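Local coordinates for protein amidohydrolase (Brucella melitensis biovar Abortus, PDB 4F0L) that probably hydrolyses a C-N bond as a metal-dependent deaminase of the amidohydrolase family, with an iron(III) ion bound in its metal site, at residues 36-41 against 385-390; 54-59 against 396-401; 69-74 against 107-112; 128-133 against 214-219; 364-369 against 410-415. One frame throughout, in Å; residues are numbered along the deposited sequence.

Contact 1 (36-41 against 385-390); sequences GVICSI and DGLKKG
The tight part of this contact centres on I38, a buried strand residue whose side chain points at the loop 385-390. Its CB lies 3.5 Å from K388 O. With CG1 anti to the carbonyl carbon (chi1 -65°), its CD1 reaches G386 O at 3.7 Å and, more loosely, L387 CD2 at 4.3 Å. I41 repeats the pattern with the same first torsion, placing its CD1 3.4 Å from L387 O. Both isoleucines therefore pack mainly on the loop backbone. L387, the centre of an inverse gamma turn, presents its backbone carbonyl beside the I41 methyl. One backbone bond sets the alignment: G390 N donates to I38 O over 2.8 Å, nearly straight at 168° and in the carbonyl plane. The solvent side is looser. K389 is exposed, and its chain bends at chi3 and chi4 and runs along the strand past S40 to I41. Its NZ donates to I41 O at 3.1 Å, but from 42° above the carbonyl plane, so it misses the lone pair. K388 turns away from the strand, and its NZ bonds D385 O in its own loop. Backbone bonds from G36 to A393 and from I38 to A391 carry the pairing further. The arrangement is a loop laid along an outer strand, 37-42, in the small beta domain found beside the barrel in many amidohydrolases.

Contact 2 (54-59 against 396-401); sequences QSVVVA and VSLDVE
Backbone bonds form the core of this contact. V58 and V396 are an antiparallel hydrogen-bonded pair. V58 N gives to V396 O at 2.9 Å, and V396 N gives to V58 O at 2.8 Å. L398 N adds a bond to V56 O at 3.0 Å. Between these lies the non-hydrogen-bonded pair V57 and S397, with CA atoms 4.4 Å apart. Beyond them a water bridges the strands, accepting from V56 N and donating to L398 O.

One hydrogen bond joins side chains. S397 OG donates to Q54 OE1 at 2.8 Å, from 52° above the amide plane. D425 braces both partners, its N meeting S397 OG and its OD2 meeting Q54 NE2.

The apolar contacts are mostly between branched side chains. V56 and V400 cross at about a right angle, with V56 CG2 3.8 Å from V400 CG1. V56 and L398 cross obliquely through CG1 and CD1. V58 CG2 lies 4.0 Å from V396 CB.

This is antiparallel pairing within a mixed sheet, at the start of the long strand 56-66 that runs on into the amidohydrolase barrel.

Contact 3 (69-74 against 107-112); sequences FQYGMA and EAVALR
Segment 69-74 winds through helix-like turns held by i to i+3 backbone bonds and meets one side of helix 103-119, with the CA atoms of F69 and V109 6.3 Å apart. V109 points at the turn. Its CG1 is anti to the backbone N (chi1 173°) and comes 3.9 Å from G72 N and 4.1 Å from F69 CA. Y71 CB packs on the same methyl at 4.1 Å, the two side chains sliding past each other in opposite directions. The Y71 ring, anti to its own backbone N, runs on along the helix to R112. Strand 56-66 bears the iron ligand H65 and is followed closely by the ligand H67. Helix 103-119 connects this strand to its parallel neighbour 122-129, a beta-alpha-beta crossover of the TIM barrel, and the turn sits just beyond the ligands. R112 holds CG anti to its backbone N (chi1 -174°), at the edge of the Y71 ring, 3.8 Å from CE2. Y71 OH lies over one face of the guanidinium, with NH1 3.8 Å away and the two planes 48° apart. Y71 OH is bonded to D116 OD2 and to R402 NH2 of the second subunit. R112 NE forms a salt bridge with E446, an anionic partner that may offset the closeness of the like-charged R402 of that subunit. R420 of the second subunit adds a cation-pi contact to the Y71 ring.

Contact 4 (128-133 against 214-219); sequences FHYLHH and APHSLR
F128 turns one ring face to the methyl of A214. CB of A214 sits 3.9 Å from the ring centroid and 21° off the normal, a CH-pi contact displaced toward the CD2 and CE2 rim. Because CG of F128 is anti to the backbone N, the ring reaches across to segment 214-219. There its edge meets H216 O in plane, 3.8 Å from CZ. H216 CD2 also approaches F128 CE1, at 4.1 Å, with the two side chains crossing at about a right angle. The H216 imidazole then turns its edge to the face of Y130. This is a T-shaped pair with centroids 5.8 Å apart and planes at 85°. On the far side of the imidazole, ND1 is hydrogen-bonded to S217 OG at 3.1 Å, which should fix the ring rotation. V166 of strand 160-167, which lies between the two barrel strands, touches F128, Y130, A214 and H216. F128 also packs edge-to-face on the iron ligand H65, and its backbone O accepts from ND1 of the ligand H67. That bond leaves the other imidazole nitrogen to the metal, so the backbone carbonyl of F128 probably orients H67 as a second-shell group and may make it a stronger donor to iron.

Contact 5 (364-369 against 410-415); sequences TGRALF and VVLDGW
D413 has CG anti to its carbonyl carbon (chi1 -70°), and this swings OD1 toward the start of helix 364-379. L412 takes the same first torsion, while F369 and W415 both hold CG anti to the backbone N and so point toward the other helix, where their rings meet. The two helix segments cross at 86°, with their axes 8.0 Å apart. G365 has no side chain, and its CA comes within 4.9 Å of that of D413. G365 N gives a hydrogen bond to D413 OD1 at 2.8 Å, bent to 132° at the hydrogen, and meets the oxygen nearly along its C-O axis. L412 fills the next place: its CD1 rests 3.6 Å from R366 CA and 4.0 Å from R366 CD. The charged end of R366 leads away to salt bridges with D370 and D409. Further along, F369 CE1 reaches the edge of the W415 ring, 3.6 Å from CZ3, with the two rings turned obliquely. L20 touches R366, F369 and L412, and G75 of the second subunit packs on D413. D413 OD2 bonds S363 OG, which also accepts from R366 N. The carboxylate is thus held through both oxygens at a helix N-terminus. There the helix dipole would probably stabilise its negative charge, so a buried D413 is likely to stay ionised.

How the contacts relate
Contacts 1, 2 and 5 form one neighbourhood. L387 CD1 of contact 1 lies 3.8 Å from A59 N of contact 2. The centres of contacts 2 and 5 are about 13 Å apart, and F369 CZ comes 3.5 Å from A59 O, so the crossed helices cover the strand pair. Contacts 3 and 4 make the second group, beside the metal site, contact 4 the nearer. F69 CZ is 3.6 Å from Y130 OH. The side chain of F128 is about 5 Å from the bound iron(III) ion. The side chain of F69 is about 9 Å from the bound iron(III) ion. Strand 56-66 spans both groups, paired in contact 2 and carrying H65 near its end. Contacts 3 and 5, with centres about 29 Å apart, both touch the second subunit.

Contact 1 (36-41 against 385-390)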
# COMPACT_ATOMS: atom_id res chain seq x y z
N GLY B 36 -9.25 -30.34 14.57
CA GLY B 36 -8.44 -29.21 14.07
C GLY B 36 -7.59 -29.48 12.83
O GLY B 36 -6.71 -28.68 12.49
N VAL B 37 -7.81 -30.63 12.18
CA VAL B 37 -7.07 -31.05 11.02
C VAL B 37 -8.06 -31.20 9.86
O VAL B 37 -9.22 -31.53 10.08
CB VAL B 37 -6.30 -32.39 11.34
CG1 VAL B 37 -5.62 -33.00 10.11
CG2 VAL B 37 -5.26 -32.19 12.45
N ILE B 38 -7.58 -31.02 8.64
CA ILE B 38 -8.40 -31.24 7.44
C ILE B 38 -8.46 -32.74 7.19
O ILE B 38 -7.46 -33.38 6.89
CB ILE B 38 -7.84 -30.49 6.21
CG1 ILE B 38 -7.94 -29.00 6.45
CG2 ILE B 38 -8.63 -30.79 4.93
CD1 ILE B 38 -7.15 -28.18 5.42
N CYS B 39 -9.66 -33.30 7.34
CA CYS B 39 -9.78 -34.75 7.23
C CYS B 39 -10.15 -35.16 5.81
O CYS B 39 -9.90 -36.31 5.42
CB CYS B 39 -10.77 -35.29 8.27
SG CYS B 39 -12.45 -34.66 8.09
N SER B 40 -10.76 -34.26 5.05
CA SER B 40 -11.21 -34.56 3.69
C SER B 40 -11.36 -33.30 2.85
O SER B 40 -11.65 -32.23 3.37
CB SER B 40 -12.54 -35.34 3.72
OG SER B 40 -13.56 -34.55 4.30
N ILE B 41 -11.10 -33.43 1.55
CA ILE B 41 -11.39 -32.40 0.57
C ILE B 41 -12.02 -33.11 -0.62
O ILE B 41 -11.43 -34.02 -1.18
CB ILE B 41 -10.13 -31.66 0.09
CG1 ILE B 41 -9.44 -30.91 1.25
CG2 ILE B 41 -10.49 -30.64 -0.98
CD1 ILE B 41 -8.05 -30.43 0.85
N ASP B 385 1.46 -28.34 5.83
CA ASP B 385 0.30 -27.46 5.93
C ASP B 385 -0.09 -26.87 4.57
O ASP B 385 0.64 -26.99 3.57
CB ASP B 385 0.57 -26.34 6.93
CG ASP B 385 0.29 -26.74 8.38
OD1 ASP B 385 -0.30 -27.82 8.65
OD2 ASP B 385 0.63 -25.92 9.24
N GLY B 386 -1.26 -26.24 4.55
CA GLY B 386 -1.91 -25.85 3.30
C GLY B 386 -3.33 -26.41 3.22
O GLY B 386 -3.82 -27.03 4.17
N LEU B 387 -3.98 -26.20 2.07
CA LEU B 387 -5.30 -26.77 1.81
C LEU B 387 -5.14 -28.18 1.29
O LEU B 387 -5.36 -28.44 0.12
CB LEU B 387 -6.11 -25.91 0.83
CG LEU B 387 -6.75 -24.67 1.42
CD1 LEU B 387 -7.57 -23.95 0.35
CD2 LEU B 387 -7.66 -25.05 2.58
N LYS B 388 -4.73 -29.07 2.17
CA LYS B 388 -4.44 -30.47 1.85
C LYS B 388 -4.99 -31.33 2.96
O LYS B 388 -5.01 -30.94 4.13
CB LYS B 388 -2.92 -30.76 1.87
CG LYS B 388 -2.01 -29.85 1.05
CD LYS B 388 -0.61 -30.07 1.59
CE LYS B 388 0.40 -29.13 1.05
NZ LYS B 388 1.55 -29.10 2.01
N LYS B 389 -5.33 -32.56 2.60
CA LYS B 389 -5.69 -33.57 3.58
C LYS B 389 -4.53 -33.75 4.56
O LYS B 389 -3.36 -33.78 4.16
CB LYS B 389 -6.10 -34.87 2.86
CG LYS B 389 -7.24 -34.62 1.84
CD LYS B 389 -7.62 -35.70 0.78
CE LYS B 389 -8.86 -36.59 1.16
NZ LYS B 389 -10.26 -36.37 0.56
N GLY B 390 -4.84 -33.81 5.86
CA GLY B 390 -3.84 -33.97 6.89
C GLY B 390 -3.13 -32.71 7.34
O GLY B 390 -2.38 -32.76 8.31

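Contact 2 (54-59 against 396-401)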
# COMPACT_ATOMS: atom_id res chain seq x y z
N GLN B 54 -19.30 -20.94 2.22
CA GLN B 54 -18.42 -19.80 1.94
C GLN B 54 -18.29 -19.64 0.42
O GLN B 54 -18.48 -20.59 -0.35
CB GLN B 54 -17.05 -20.03 2.62
CG GLN B 54 -17.12 -20.15 4.14
CD GLN B 54 -17.33 -18.81 4.83
OE1 GLN B 54 -16.96 -17.76 4.30
NE2 GLN B 54 -17.88 -18.84 6.04
N SER B 55 -18.00 -18.42 -0.02
CA SER B 55 -17.84 -18.13 -1.44
C SER B 55 -16.47 -18.48 -1.95
O SER B 55 -16.38 -19.18 -2.96
CB SER B 55 -18.13 -16.65 -1.73
OG SER B 55 -19.47 -16.37 -1.33
N VAL B 56 -15.41 -17.99 -1.29
CA VAL B 56 -14.06 -18.16 -1.78
C VAL B 56 -13.13 -18.44 -0.61
O VAL B 56 -13.06 -17.65 0.31
CB VAL B 56 -13.56 -16.92 -2.52
CG1 VAL B 56 -12.08 -17.09 -2.90
CG2 VAL B 56 -14.41 -16.64 -3.76
N VAL B 57 -12.45 -19.58 -0.65
CA VAL B 57 -11.58 -20.07 0.45
C VAL B 57 -10.16 -20.28 -0.08
O VAL B 57 -9.97 -20.83 -1.18
CB VAL B 57 -12.11 -21.36 1.09
CG1 VAL B 57 -11.08 -21.95 2.06
CG2 VAL B 57 -13.43 -21.06 1.82
N VAL B 58 -9.20 -19.75 0.65
CA VAL B 58 -7.79 -19.85 0.35
C VAL B 58 -7.04 -20.28 1.59
O VAL B 58 -7.56 -20.21 2.71
CB VAL B 58 -7.19 -18.51 -0.16
CG1 VAL B 58 -7.88 -18.07 -1.47
CG2 VAL B 58 -7.28 -17.40 0.87
N ALA B 59 -5.80 -20.73 1.40
CA ALA B 59 -4.96 -21.16 2.51
C ALA B 59 -4.63 -19.99 3.43
O ALA B 59 -4.59 -18.86 2.99
CB ALA B 59 -3.66 -21.75 1.96
N VAL B 396 -8.80 -19.24 5.08
CA VAL B 396 -9.34 -17.88 5.05
C VAL B 396 -10.46 -17.79 3.99
O VAL B 396 -10.30 -18.32 2.87
CB VAL B 396 -8.22 -16.86 4.70
CG1 VAL B 396 -8.73 -15.42 4.59
CG2 VAL B 396 -7.05 -16.94 5.70
N SER B 397 -11.61 -17.15 4.32
CA SER B 397 -12.59 -16.84 3.29
C SER B 397 -12.52 -15.35 2.95
O SER B 397 -12.21 -14.52 3.82
CB SER B 397 -13.99 -17.24 3.67
OG SER B 397 -14.52 -16.40 4.69
N LEU B 398 -12.75 -15.03 1.68
CA LEU B 398 -12.64 -13.69 1.21
C LEU B 398 -14.03 -13.11 0.96
O LEU B 398 -14.88 -13.79 0.39
CB LEU B 398 -11.79 -13.63 -0.06
CG LEU B 398 -10.32 -14.04 0.11
CD1 LEU B 398 -9.66 -14.14 -1.25
CD2 LEU B 398 -9.51 -13.10 1.01
N ASP B 399 -14.22 -11.84 1.33
CA ASP B 399 -15.45 -11.12 0.99
C ASP B 399 -15.34 -10.71 -0.47
O ASP B 399 -14.49 -9.88 -0.83
CB ASP B 399 -15.60 -9.90 1.91
CG ASP B 399 -16.84 -9.06 1.60
OD1 ASP B 399 -17.30 -9.02 0.47
OD2 ASP B 399 -17.39 -8.48 2.53
N VAL B 400 -16.20 -11.29 -1.31
CA VAL B 400 -16.23 -11.02 -2.75
C VAL B 400 -17.52 -10.32 -3.17
O VAL B 400 -17.96 -10.42 -4.33
CB VAL B 400 -16.03 -12.32 -3.57
CG1 VAL B 400 -14.60 -12.83 -3.39
CG2 VAL B 400 -17.10 -13.35 -3.23
N GLU B 401 -18.08 -9.56 -2.25
CA GLU B 401 -19.28 -8.78 -2.50
C GLU B 401 -19.10 -7.85 -3.71
O GLU B 401 -20.00 -7.71 -4.53
CB GLU B 401 -19.61 -8.02 -1.22
CG GLU B 401 -20.95 -7.30 -1.16
CD GLU B 401 -21.28 -6.88 0.27
OE1 GLU B 401 -21.09 -5.68 0.58
OE2 GLU B 401 -21.68 -7.75 1.09
O HOH W 1 -16.07 -16.15 0.80

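Contact 3 (69-74 against 107-112)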
# COMPACT_ATOMS: atom_id res chain seq x y z
N PHE B 69 7.07 -6.59 19.68
CA PHE B 69 7.11 -5.33 20.43
C PHE B 69 7.12 -4.09 19.55
O PHE B 69 6.65 -3.05 19.96
CB PHE B 69 8.28 -5.29 21.43
CG PHE B 69 9.64 -5.10 20.80
CD1 PHE B 69 10.14 -3.84 20.59
CD2 PHE B 69 10.41 -6.20 20.43
CE1 PHE B 69 11.40 -3.67 20.01
CE2 PHE B 69 11.66 -6.05 19.86
CZ PHE B 69 12.16 -4.77 19.64
N GLN B 70 7.64 -4.22 18.33
CA GLN B 70 7.73 -3.11 17.41
C GLN B 70 6.37 -2.65 16.93
O GLN B 70 6.23 -1.50 16.47
CB GLN B 70 8.69 -3.43 16.24
CG GLN B 70 10.14 -3.59 16.71
CD GLN B 70 11.11 -3.94 15.61
OE1 GLN B 70 10.80 -3.86 14.45
NE2 GLN B 70 12.34 -4.26 15.98
N TYR B 71 5.36 -3.52 17.03
CA TYR B 71 3.98 -3.11 16.72
C TYR B 71 3.58 -1.90 17.55
O TYR B 71 2.79 -1.07 17.12
CB TYR B 71 3.03 -4.25 17.03
CG TYR B 71 1.54 -4.04 16.75
CD1 TYR B 71 1.04 -4.01 15.44
CD2 TYR B 71 0.62 -3.98 17.81
CE1 TYR B 71 -0.32 -3.86 15.19
CE2 TYR B 71 -0.73 -3.86 17.58
CZ TYR B 71 -1.21 -3.78 16.26
OH TYR B 71 -2.56 -3.66 16.07
N GLY B 72 4.09 -1.82 18.78
CA GLY B 72 3.81 -0.67 19.63
C GLY B 72 4.33 0.66 19.07
O GLY B 72 3.78 1.70 19.36
N MET B 73 5.37 0.61 18.25
CA MET B 73 5.95 1.84 17.70
C MET B 73 5.46 2.15 16.30
O MET B 73 5.88 3.16 15.72
CB MET B 73 7.49 1.78 17.74
CG MET B 73 8.12 1.01 16.59
SD MET B 73 9.89 0.67 16.85
CE MET B 73 10.60 1.88 15.72
N ALA B 74 4.55 1.34 15.77
CA ALA B 74 4.07 1.53 14.40
C ALA B 74 3.47 2.94 14.23
O ALA B 74 2.61 3.35 15.02
CB ALA B 74 3.05 0.46 14.04
N GLU B 107 3.02 -8.88 26.48
CA GLU B 107 1.93 -9.79 26.18
C GLU B 107 0.77 -9.06 25.53
O GLU B 107 0.17 -9.55 24.58
CB GLU B 107 1.44 -10.52 27.43
CG GLU B 107 0.44 -11.63 27.11
CD GLU B 107 -0.04 -12.43 28.32
OE1 GLU B 107 0.61 -12.39 29.39
OE2 GLU B 107 -1.07 -13.13 28.18
N ALA B 108 0.43 -7.88 26.08
CA ALA B 108 -0.65 -7.04 25.54
C ALA B 108 -0.40 -6.58 24.11
O ALA B 108 -1.30 -6.66 23.26
CB ALA B 108 -0.88 -5.83 26.43
N VAL B 109 0.81 -6.11 23.85
CA VAL B 109 1.22 -5.72 22.51
C VAL B 109 1.19 -6.90 21.52
O VAL B 109 0.62 -6.79 20.43
CB VAL B 109 2.60 -5.06 22.51
CG1 VAL B 109 3.09 -4.81 21.10
CG2 VAL B 109 2.55 -3.77 23.33
N ALA B 110 1.80 -8.03 21.92
CA ALA B 110 1.80 -9.21 21.06
C ALA B 110 0.38 -9.72 20.78
O ALA B 110 0.07 -10.11 19.67
CB ALA B 110 2.63 -10.32 21.69
N LEU B 111 -0.47 -9.72 21.78
CA LEU B 111 -1.85 -10.14 21.55
C LEU B 111 -2.53 -9.28 20.50
O LEU B 111 -3.12 -9.81 19.53
CB LEU B 111 -2.68 -10.21 22.84
CG LEU B 111 -4.17 -10.54 22.65
CD1 LEU B 111 -4.35 -11.90 22.01
CD2 LEU B 111 -4.94 -10.45 23.98
N ARG B 112 -2.44 -7.95 20.64
CA ARG B 112 -3.15 -7.07 19.72
C ARG B 112 -2.57 -7.17 18.31
O ARG B 112 -3.30 -7.08 17.32
CB ARG B 112 -3.12 -5.63 20.21
CG ARG B 112 -3.96 -4.66 19.41
CD ARG B 112 -5.44 -5.04 19.46
NE ARG B 112 -6.31 -4.26 18.56
CZ ARG B 112 -6.46 -4.50 17.25
NH1 ARG B 112 -5.84 -5.49 16.63
NH2 ARG B 112 -7.26 -3.72 16.54

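Contact 4 (128-133 against 214-219)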
# COMPACT_ATOMS: atom_id res chain seq x y z
N PHE B 128 10.40 -13.80 15.78
CA PHE B 128 11.85 -13.72 15.77
C PHE B 128 12.14 -12.87 17.01
O PHE B 128 12.17 -11.61 16.95
CB PHE B 128 12.27 -13.04 14.45
CG PHE B 128 13.75 -13.06 14.15
CD1 PHE B 128 14.60 -12.13 14.74
CD2 PHE B 128 14.26 -13.90 13.20
CE1 PHE B 128 15.96 -12.09 14.40
CE2 PHE B 128 15.60 -13.86 12.86
CZ PHE B 128 16.46 -12.96 13.46
N HIS B 129 12.34 -13.57 18.12
CA HIS B 129 12.16 -13.01 19.44
C HIS B 129 13.47 -12.71 20.14
O HIS B 129 14.19 -13.65 20.55
CB HIS B 129 11.39 -14.03 20.27
CG HIS B 129 11.23 -13.62 21.70
ND1 HIS B 129 10.61 -12.49 22.04
CD2 HIS B 129 11.65 -14.23 22.88
CE1 HIS B 129 10.60 -12.38 23.39
NE2 HIS B 129 11.24 -13.44 23.90
N TYR B 130 13.80 -11.44 20.28
CA TYR B 130 15.07 -11.08 20.92
C TYR B 130 14.97 -10.24 22.19
O TYR B 130 15.99 -9.87 22.76
CB TYR B 130 16.05 -10.43 19.93
CG TYR B 130 15.62 -9.18 19.22
CD1 TYR B 130 15.73 -7.93 19.82
CD2 TYR B 130 15.21 -9.22 17.90
CE1 TYR B 130 15.37 -6.77 19.14
CE2 TYR B 130 14.87 -8.06 17.21
CZ TYR B 130 14.96 -6.85 17.83
OH TYR B 130 14.61 -5.71 17.14
N LEU B 131 13.76 -9.94 22.63
CA LEU B 131 13.57 -9.13 23.80
C LEU B 131 13.46 -10.08 24.99
O LEU B 131 12.36 -10.53 25.35
CB LEU B 131 12.32 -8.29 23.63
CG LEU B 131 11.97 -7.35 24.77
CD1 LEU B 131 13.13 -6.42 25.12
CD2 LEU B 131 10.70 -6.58 24.39
N HIS B 132 14.61 -10.41 25.58
CA HIS B 132 14.69 -11.51 26.54
C HIS B 132 14.65 -11.12 27.99
O HIS B 132 13.86 -11.65 28.75
CB HIS B 132 15.96 -12.33 26.33
CG HIS B 132 16.04 -13.01 24.99
ND1 HIS B 132 15.08 -13.85 24.55
CD2 HIS B 132 17.05 -12.99 24.01
CE1 HIS B 132 15.45 -14.34 23.34
NE2 HIS B 132 16.64 -13.80 23.01
N HIS B 133 15.56 -10.23 28.39
CA HIS B 133 15.86 -10.04 29.80
C HIS B 133 15.22 -8.81 30.37
O HIS B 133 14.56 -8.05 29.66
CB HIS B 133 17.38 -10.04 29.97
CG HIS B 133 18.04 -11.27 29.39
ND1 HIS B 133 17.66 -12.52 29.73
CD2 HIS B 133 19.09 -11.41 28.48
CE1 HIS B 133 18.43 -13.40 29.05
NE2 HIS B 133 19.29 -12.72 28.30
N ALA B 214 17.12 -18.53 16.16
CA ALA B 214 17.30 -17.35 15.32
C ALA B 214 18.62 -16.66 15.70
O ALA B 214 18.61 -15.70 16.45
CB ALA B 214 16.13 -16.38 15.45
N PRO B 215 19.75 -17.14 15.16
CA PRO B 215 20.93 -16.28 15.22
C PRO B 215 20.61 -14.93 14.61
O PRO B 215 20.08 -14.85 13.50
CB PRO B 215 21.97 -17.04 14.39
CG PRO B 215 21.22 -18.08 13.62
CD PRO B 215 20.00 -18.39 14.43
N HIS B 216 20.88 -13.85 15.33
CA HIS B 216 20.36 -12.55 14.89
C HIS B 216 20.81 -12.15 13.50
O HIS B 216 20.00 -11.82 12.64
CB HIS B 216 20.74 -11.46 15.86
CG HIS B 216 20.20 -10.13 15.48
ND1 HIS B 216 20.92 -9.23 14.76
CD2 HIS B 216 18.96 -9.56 15.70
CE1 HIS B 216 20.16 -8.13 14.54
NE2 HIS B 216 18.96 -8.33 15.12
N SER B 217 22.11 -12.20 13.30
CA SER B 217 22.75 -11.74 12.06
C SER B 217 24.21 -12.10 12.14
O SER B 217 24.70 -12.49 13.22
CB SER B 217 22.65 -10.22 11.93
OG SER B 217 23.41 -9.62 12.95
N LEU B 218 24.92 -11.94 11.03
CA LEU B 218 26.33 -12.27 11.03
C LEU B 218 27.15 -11.33 11.91
O LEU B 218 28.20 -11.72 12.41
CB LEU B 218 26.87 -12.32 9.60
CG LEU B 218 26.25 -13.42 8.72
CD1 LEU B 218 26.76 -13.30 7.29
CD2 LEU B 218 26.49 -14.82 9.29
N ARG B 219 26.68 -10.10 12.09
CA ARG B 219 27.36 -9.13 12.97
C ARG B 219 27.27 -9.53 14.42
O ARG B 219 28.17 -9.26 15.22
CB ARG B 219 26.67 -7.75 12.92
CG ARG B 219 26.84 -6.95 11.67
CD ARG B 219 26.41 -5.52 11.97
NE ARG B 219 26.26 -4.81 10.71
CZ ARG B 219 27.24 -4.14 10.10
NH1 ARG B 219 28.45 -4.00 10.65
NH2 ARG B 219 26.98 -3.58 8.93

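Contact 5 (364-369 against 410-415)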
# COMPACT_ATOMS: atom_id res chain seq x y z
N THR B 364 -0.37 -12.41 -11.63
CA THR B 364 0.68 -12.01 -10.69
C THR B 364 0.21 -12.27 -9.25
O THR B 364 0.96 -12.77 -8.42
CB THR B 364 1.06 -10.51 -10.88
OG1 THR B 364 1.53 -10.33 -12.21
CG2 THR B 364 2.16 -10.10 -9.94
N GLY B 365 -1.05 -11.97 -8.95
CA GLY B 365 -1.57 -12.19 -7.59
C GLY B 365 -1.59 -13.67 -7.23
O GLY B 365 -1.21 -14.06 -6.12
N ARG B 366 -1.97 -14.50 -8.19
CA ARG B 366 -1.93 -15.96 -8.03
C ARG B 366 -0.53 -16.49 -7.71
O ARG B 366 -0.33 -17.21 -6.72
CB ARG B 366 -2.49 -16.64 -9.28
CG ARG B 366 -2.33 -18.16 -9.37
CD ARG B 366 -3.11 -18.93 -8.31
NE ARG B 366 -2.89 -20.38 -8.50
CZ ARG B 366 -3.47 -21.10 -9.45
NH1 ARG B 366 -4.31 -20.53 -10.31
NH2 ARG B 366 -3.21 -22.40 -9.58
N ALA B 367 0.45 -16.12 -8.51
CA ALA B 367 1.82 -16.57 -8.32
C ALA B 367 2.36 -16.14 -6.97
O ALA B 367 2.98 -16.91 -6.26
CB ALA B 367 2.73 -16.06 -9.44
N LEU B 368 2.10 -14.89 -6.59
CA LEU B 368 2.64 -14.37 -5.36
C LEU B 368 1.96 -15.02 -4.16
O LEU B 368 2.63 -15.38 -3.18
CB LEU B 368 2.46 -12.86 -5.31
CG LEU B 368 3.48 -12.13 -6.19
CD1 LEU B 368 3.24 -10.65 -6.02
CD2 LEU B 368 4.93 -12.49 -5.85
N PHE B 369 0.65 -15.18 -4.23
CA PHE B 369 -0.09 -15.74 -3.14
C PHE B 369 0.30 -17.20 -2.94
O PHE B 369 0.61 -17.59 -1.82
CB PHE B 369 -1.59 -15.65 -3.33
CG PHE B 369 -2.36 -16.18 -2.15
CD1 PHE B 369 -2.56 -15.39 -1.04
CD2 PHE B 369 -2.81 -17.50 -2.13
CE1 PHE B 369 -3.26 -15.88 0.07
CE2 PHE B 369 -3.48 -17.99 -1.03
CZ PHE B 369 -3.71 -17.18 0.07
N VAL B 410 -8.83 -13.87 -10.71
CA VAL B 410 -9.36 -12.53 -10.75
C VAL B 410 -9.69 -12.06 -9.34
O VAL B 410 -9.47 -10.89 -8.98
CB VAL B 410 -10.60 -12.46 -11.69
CG1 VAL B 410 -11.31 -11.11 -11.58
CG2 VAL B 410 -10.17 -12.73 -13.13
N VAL B 411 -10.17 -12.99 -8.50
CA VAL B 411 -10.42 -12.64 -7.10
C VAL B 411 -9.11 -12.21 -6.39
O VAL B 411 -9.09 -11.21 -5.64
CB VAL B 411 -11.10 -13.77 -6.29
CG1 VAL B 411 -11.12 -13.39 -4.81
CG2 VAL B 411 -12.50 -14.07 -6.83
N LEU B 412 -8.03 -12.97 -6.61
CA LEU B 412 -6.75 -12.67 -5.96
C LEU B 412 -6.22 -11.32 -6.44
O LEU B 412 -5.71 -10.53 -5.63
CB LEU B 412 -5.71 -13.75 -6.23
CG LEU B 412 -5.99 -15.12 -5.61
CD1 LEU B 412 -4.96 -16.18 -6.06
CD2 LEU B 412 -6.09 -15.03 -4.09
N ASP B 413 -6.30 -11.07 -7.74
CA ASP B 413 -5.79 -9.81 -8.28
C ASP B 413 -6.61 -8.62 -7.76
O ASP B 413 -6.06 -7.55 -7.48
CB ASP B 413 -5.72 -9.87 -9.80
CG ASP B 413 -4.63 -10.81 -10.29
OD1 ASP B 413 -3.62 -10.97 -9.60
OD2 ASP B 413 -4.75 -11.35 -11.38
N GLY B 414 -7.90 -8.83 -7.54
CA GLY B 414 -8.78 -7.77 -7.04
C GLY B 414 -8.47 -7.46 -5.60
O GLY B 414 -8.40 -6.30 -5.17
N TRP B 415 -8.21 -8.50 -4.86
CA TRP B 415 -7.83 -8.41 -3.48
C TRP B 415 -6.53 -7.71 -3.32
O TRP B 415 -6.41 -6.78 -2.53
CB TRP B 415 -7.70 -9.82 -2.92
CG TRP B 415 -7.33 -9.93 -1.47
CD1 TRP B 415 -7.55 -9.01 -0.45
CD2 TRP B 415 -6.72 -11.07 -0.83
NE1 TRP B 415 -7.10 -9.49 0.74
CE2 TRP B 415 -6.61 -10.74 0.58
CE3 TRP B 415 -6.23 -12.30 -1.27
CZ2 TRP B 415 -6.04 -11.62 1.50
CZ3 TRP B 415 -5.66 -13.17 -0.34
CH2 TRP B 415 -5.58 -12.84 1.01